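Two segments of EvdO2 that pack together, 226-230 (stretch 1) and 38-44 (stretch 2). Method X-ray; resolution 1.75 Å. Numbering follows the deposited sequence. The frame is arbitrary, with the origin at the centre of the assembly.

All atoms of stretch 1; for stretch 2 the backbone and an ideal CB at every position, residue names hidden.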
ATOM      1  N   ARG A 226     -12.471   3.512   5.037  1.00 21.39           N
ATOM      2  CA  ARG A 226     -11.150   4.102   5.052  1.00 21.10           C
ATOM      3  C   ARG A 226     -10.475   3.803   3.731  1.00 23.59           C
ATOM      4  O   ARG A 226     -10.289   2.637   3.379  1.00 23.88           O
ATOM      5  CB  ARG A 226     -10.328   3.554   6.210  1.00 21.53           C
ATOM      6  CG  ARG A 226     -11.065   3.630   7.526  1.00 22.80           C
ATOM      7  CD  ARG A 226     -11.077   5.056   8.049  1.00 19.28           C
ATOM      8  NE  ARG A 226     -12.032   5.180   9.136  1.00 20.64           N
ATOM      9  CZ  ARG A 226     -12.028   6.169  10.019  1.00 25.19           C
ATOM     10  NH1 ARG A 226     -11.108   7.120   9.941  1.00 26.03           N
ATOM     11  NH2 ARG A 226     -12.942   6.201  10.976  1.00 26.78           N
ATOM     12  N   ARG A 227     -10.135   4.859   3.002  1.00 18.71           N
ATOM     13  CA  ARG A 227      -9.639   4.734   1.632  1.00 17.17           C
ATOM     14  C   ARG A 227      -8.179   5.128   1.507  1.00 22.60           C
ATOM     15  O   ARG A 227      -7.724   6.082   2.128  1.00 17.67           O
ATOM     16  CB  ARG A 227     -10.491   5.593   0.695  1.00 18.55           C
ATOM     17  CG  ARG A 227     -11.966   5.205   0.716  1.00 19.75           C
ATOM     18  CD  ARG A 227     -12.864   6.353   0.278  1.00 25.65           C
ATOM     19  NE  ARG A 227     -12.913   7.447   1.248  1.00 22.27           N
ATOM     20  CZ  ARG A 227     -13.684   8.525   1.104  1.00 24.40           C
ATOM     21  NH1 ARG A 227     -14.457   8.646   0.031  1.00 28.35           N
ATOM     22  NH2 ARG A 227     -13.681   9.483   2.027  1.00 27.90           N
ATOM     23  N   ALA A 228      -7.439   4.384   0.693  1.00 18.48           N
ATOM     24  CA  ALA A 228      -6.045   4.712   0.441  1.00 17.60           C
ATOM     25  C   ALA A 228      -5.790   4.624  -1.046  1.00 21.61           C
ATOM     26  O   ALA A 228      -6.394   3.805  -1.741  1.00 20.27           O
ATOM     27  CB  ALA A 228      -5.110   3.769   1.206  1.00 18.41           C
ATOM     28  N   TYR A 229      -4.912   5.489  -1.537  1.00 19.73           N
ATOM     29  CA  TYR A 229      -4.473   5.442  -2.918  1.00 18.08           C
ATOM     30  C   TYR A 229      -2.982   5.169  -2.880  1.00 15.96           C
ATOM     31  O   TYR A 229      -2.218   5.930  -2.283  1.00 17.20           O
ATOM     32  CB  TYR A 229      -4.780   6.744  -3.649  1.00 19.64           C
ATOM     33  CG  TYR A 229      -4.249   6.815  -5.063  1.00 21.79           C
ATOM     34  CD1 TYR A 229      -4.685   5.923  -6.035  1.00 28.06           C
ATOM     35  CD2 TYR A 229      -3.332   7.789  -5.435  1.00 24.24           C
ATOM     36  CE1 TYR A 229      -4.214   5.991  -7.330  1.00 32.79           C
ATOM     37  CE2 TYR A 229      -2.858   7.867  -6.734  1.00 28.06           C
ATOM     38  CZ  TYR A 229      -3.303   6.968  -7.675  1.00 31.43           C
ATOM     39  OH  TYR A 229      -2.838   7.031  -8.968  1.00 37.35           O
ATOM     40  N   VAL A 230      -2.577   4.061  -3.482  1.00 15.41           N
ATOM     41  CA  VAL A 230      -1.204   3.607  -3.359  1.00 17.86           C
ATOM     42  C   VAL A 230      -0.502   3.764  -4.695  1.00 18.36           C
ATOM     43  O   VAL A 230      -1.016   3.339  -5.728  1.00 19.45           O
ATOM     44  CB  VAL A 230      -1.125   2.123  -2.906  1.00 18.08           C
ATOM     45  CG1 VAL A 230       0.320   1.716  -2.720  1.00 22.95           C
ATOM     46  CG2 VAL A 230      -1.903   1.913  -1.606  1.00 21.15           C
ATOM     47  N   UNK A  38      -9.966  13.188  -4.916  1.00 25.23           N
ATOM     48  CA  UNK A  38      -9.726  11.746  -4.847  1.00 24.03           C
ATOM     49  C   UNK A  38     -10.929  11.046  -4.224  1.00 25.80           C
ATOM     50  O   UNK A  38     -11.315   9.953  -4.653  1.00 31.22           O
ATOM     51  CB  UNK A  38      -8.458  11.444  -4.045  1.00 24.03           C
ATOM     52  N   UNK A  39     -11.535  11.696  -3.232  1.00 25.97           N
ATOM     53  CA  UNK A  39     -12.712  11.150  -2.565  1.00 25.89           C
ATOM     54  C   UNK A  39     -13.891  11.004  -3.519  1.00 33.73           C
ATOM     55  O   UNK A  39     -14.588   9.988  -3.501  1.00 33.80           O
ATOM     56  CB  UNK A  39     -13.107  12.040  -1.385  1.00 25.89           C
ATOM     57  N   UNK A  40     -14.113  12.029  -4.340  1.00 29.72           N
ATOM     58  CA  UNK A  40     -15.173  11.997  -5.339  1.00 30.61           C
ATOM     59  C   UNK A  40     -14.931  10.895  -6.360  1.00 38.35           C
ATOM     60  O   UNK A  40     -15.866  10.209  -6.778  1.00 38.63           O
ATOM     61  CB  UNK A  40     -15.284  13.351  -6.042  1.00 30.61           C
ATOM     62  N   UNK A  41     -13.674  10.724  -6.753  1.00 32.96           N
ATOM     63  CA  UNK A  41     -13.303   9.647  -7.665  1.00 37.02           C
ATOM     64  C   UNK A  41     -13.572   8.266  -7.062  1.00 37.22           C
ATOM     65  O   UNK A  41     -14.042   7.359  -7.754  1.00 39.42           O
ATOM     66  CB  UNK A  41     -11.826   9.770  -8.044  1.00 37.02           C
ATOM     67  N   UNK A  42     -13.270   8.105  -5.776  1.00 31.61           N
ATOM     68  CA  UNK A  42     -13.507   6.834  -5.096  1.00 26.76           C
ATOM     69  C   UNK A  42     -14.998   6.565  -4.921  1.00 33.35           C
ATOM     70  O   UNK A  42     -15.429   5.413  -4.951  1.00 35.26           O
ATOM     71  CB  UNK A  42     -12.811   6.824  -3.734  1.00 26.76           C
ATOM     72  N   UNK A  43     -15.780   7.626  -4.729  1.00 29.65           N
ATOM     73  CA  UNK A  43     -17.239   7.502  -4.625  1.00 32.92           C
ATOM     74  C   UNK A  43     -17.826   6.785  -5.843  1.00 34.45           C
ATOM     75  O   UNK A  43     -18.842   6.081  -5.748  1.00 35.17           O
ATOM     76  CB  UNK A  43     -17.879   8.884  -4.475  1.00 32.92           C
ATOM     77  N   UNK A  44     -17.180   6.983  -6.990  1.00 29.04           N
ATOM     78  CA  UNK A  44     -17.629   6.383  -8.240  1.00 30.52           C
ATOM     79  C   UNK A  44     -16.932   5.054  -8.528  1.00 38.31           C
ATOM     80  O   UNK A  44     -17.537   4.150  -9.104  1.00 32.81           O
ATOM     81  CB  UNK A  44     -17.391   7.354  -9.398  1.00 30.52           C
TER

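Stretch 1 is a β-strand and stretch 2 a helix, their N-to-C directions at 105° and their axes 10.1 Å apart at closest approach. Backbone angles throughout stretch 2 are helical and discriminate little, though proline, lacking an N-H, fits poorly within a helix; stretch 1 adds preferences where positions face it. That strand turns Arg-227 and Tyr-229 toward the helix and Ala-228 and Val-230 away from it.

At position 38 the CA-to-CB bond points toward the strand, yet no atom of stretch 1 lies within 5.5 Å of the ideal CB. The nearby surface is that of Tyr-229, which favours a medium or large apolar side chain such as leucine, isoleucine, methionine or phenylalanine. The deposited residue is Leu-38, with chi1 m and chi2 t; its CD2 stops 4.7 Å from Tyr-229 CD2, covering part of the strand without close contact.

Position 39 points sideways, with its ideal CB 3.9 Å from Arg-227 NH1. A guanidinium so near would welcome an acidic or amide group, but also an aliphatic stem laid over its flat face. Arg-39 takes the second course: its CG sits over one face of the Arg-227 guanidinium, 3.6 Å from Arg-227 NH2. The cost is a like-charge approach, Arg-39 NE lying 3.7 Å from Arg-227 NH2, although both nitrogens are hydrogen-bonded elsewhere in the structure.

Position 40 points away from the strand into space that stretch 1 leaves open, and many polar residues would serve; it is Gln-40. Position 41 is out of reach of the strand, so small, polar or charged residues would do; it is Ala-41.

Position 42 points toward the strand. Its CA is 8.0 Å from the CA of Arg-227, and its ideal CB is 4.0 Å from Arg-227 CD. Ahead lies the aliphatic part of Arg-227, and farther on the carbonyl oxygen of Ala-228. Leucine, methionine or phenylalanine could cover the first, but a long side chain ending in a donor could also reach the second, as tyrosine or perhaps lysine might. Tyr-42 does both. Its CD2 packs 3.7 Å from Arg-227 CB, and its OH donates a hydrogen bond of 2.7 Å to Ala-228 O, which lies near the plane of the ring. The same OH comes within 3.2 Å of Tyr-229 CB, so the ring spans the gap between helix and strand.

Position 43 points sideways, with nothing of stretch 1 within 5.5 Å of its ideal CB, but the positive charge of Arg-227 lies within range of a side chain that turns back. Aspartate or glutamate would suit, as might a neutral polar residue. Asp-43 brings its OD1 to 3.7 Å from Arg-227 NH1, a long salt bridge at the guanidinium edge. Water 1 bridges the same pair, donating to Asp-43 OD1 at 2.7 Å and accepting from Arg-227 NH1 at 2.9 Å.

Position 44, also out of reach, would accept the same kinds as 41; it is Arg-44.

Stretch 2 (38-44) LRQAYDR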
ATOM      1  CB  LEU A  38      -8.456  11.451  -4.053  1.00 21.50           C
ATOM      2  CG  LEU A  38      -7.136  11.661  -4.798  1.00 22.31           C
ATOM      3  CD1 LEU A  38      -5.977  11.558  -3.830  1.00 25.55           C
ATOM      4  CD2 LEU A  38      -6.983  10.649  -5.937  1.00 32.91           C
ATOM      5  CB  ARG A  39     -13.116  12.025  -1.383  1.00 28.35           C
ATOM      6  CG  ARG A  39     -12.220  11.868  -0.178  1.00 25.61           C
ATOM      7  CD  ARG A  39     -12.667  12.779   0.927  1.00 27.29           C
ATOM      8  NE  ARG A  39     -11.816  12.666   2.105  1.00 26.99           N
ATOM      9  CZ  ARG A  39     -12.010  13.362   3.217  1.00 30.95           C
ATOM     10  NH1 ARG A  39     -13.032  14.210   3.293  1.00 35.34           N
ATOM     11  NH2 ARG A  39     -11.198  13.204   4.251  1.00 28.65           N
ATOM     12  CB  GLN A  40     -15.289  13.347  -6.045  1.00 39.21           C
ATOM     13  CG  GLN A  40     -15.828  14.455  -5.161  1.00 46.52           C
ATOM     14  CD  GLN A  40     -15.848  15.795  -5.868  1.00 56.16           C
ATOM     15  OE1 GLN A  40     -14.873  16.183  -6.516  1.00 60.65           O
ATOM     16  NE2 GLN A  40     -16.963  16.505  -5.757  1.00 57.82           N
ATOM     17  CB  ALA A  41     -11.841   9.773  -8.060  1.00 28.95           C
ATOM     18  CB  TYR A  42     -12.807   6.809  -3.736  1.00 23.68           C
ATOM     19  CG  TYR A  42     -11.385   6.293  -3.782  1.00 23.28           C
ATOM     20  CD1 TYR A  42     -10.455   6.845  -4.660  1.00 24.05           C
ATOM     21  CD2 TYR A  42     -10.962   5.263  -2.938  1.00 24.55           C
ATOM     22  CE1 TYR A  42      -9.145   6.387  -4.702  1.00 24.72           C
ATOM     23  CE2 TYR A  42      -9.641   4.788  -2.983  1.00 22.55           C
ATOM     24  CZ  TYR A  42      -8.743   5.358  -3.870  1.00 27.82           C
ATOM     25  OH  TYR A  42      -7.434   4.908  -3.934  1.00 24.10           O
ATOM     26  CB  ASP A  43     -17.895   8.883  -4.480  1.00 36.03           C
ATOM     27  CG  ASP A  43     -17.790   9.444  -3.068  1.00 42.03           C
ATOM     28  OD1 ASP A  43     -17.472   8.678  -2.131  1.00 40.89           O
ATOM     29  OD2 ASP A  43     -18.049  10.655  -2.893  1.00 38.58           O
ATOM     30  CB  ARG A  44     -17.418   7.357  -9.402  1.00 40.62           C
ATOM     31  CG  ARG A  44     -17.917   6.831 -10.744  1.00 51.97           C
ATOM     32  CD  ARG A  44     -19.371   6.360 -10.667  1.00 57.01           C
ATOM     33  NE  ARG A  44     -20.309   7.400 -11.077  1.00 58.70           N
ATOM     34  CZ  ARG A  44     -20.662   7.628 -12.338  1.00 61.74           C
ATOM     35  NH1 ARG A  44     -20.150   6.888 -13.313  1.00 63.90           N
ATOM     36  NH2 ARG A  44     -21.524   8.597 -12.627  1.00 61.94           N
TER
HETATM   37  O   HOH W   1     -15.595   6.734  -1.882  1.00 33.63           O
HETATM   38  O   HOH W   2     -16.626  11.139  -0.402  1.00 41.92           O
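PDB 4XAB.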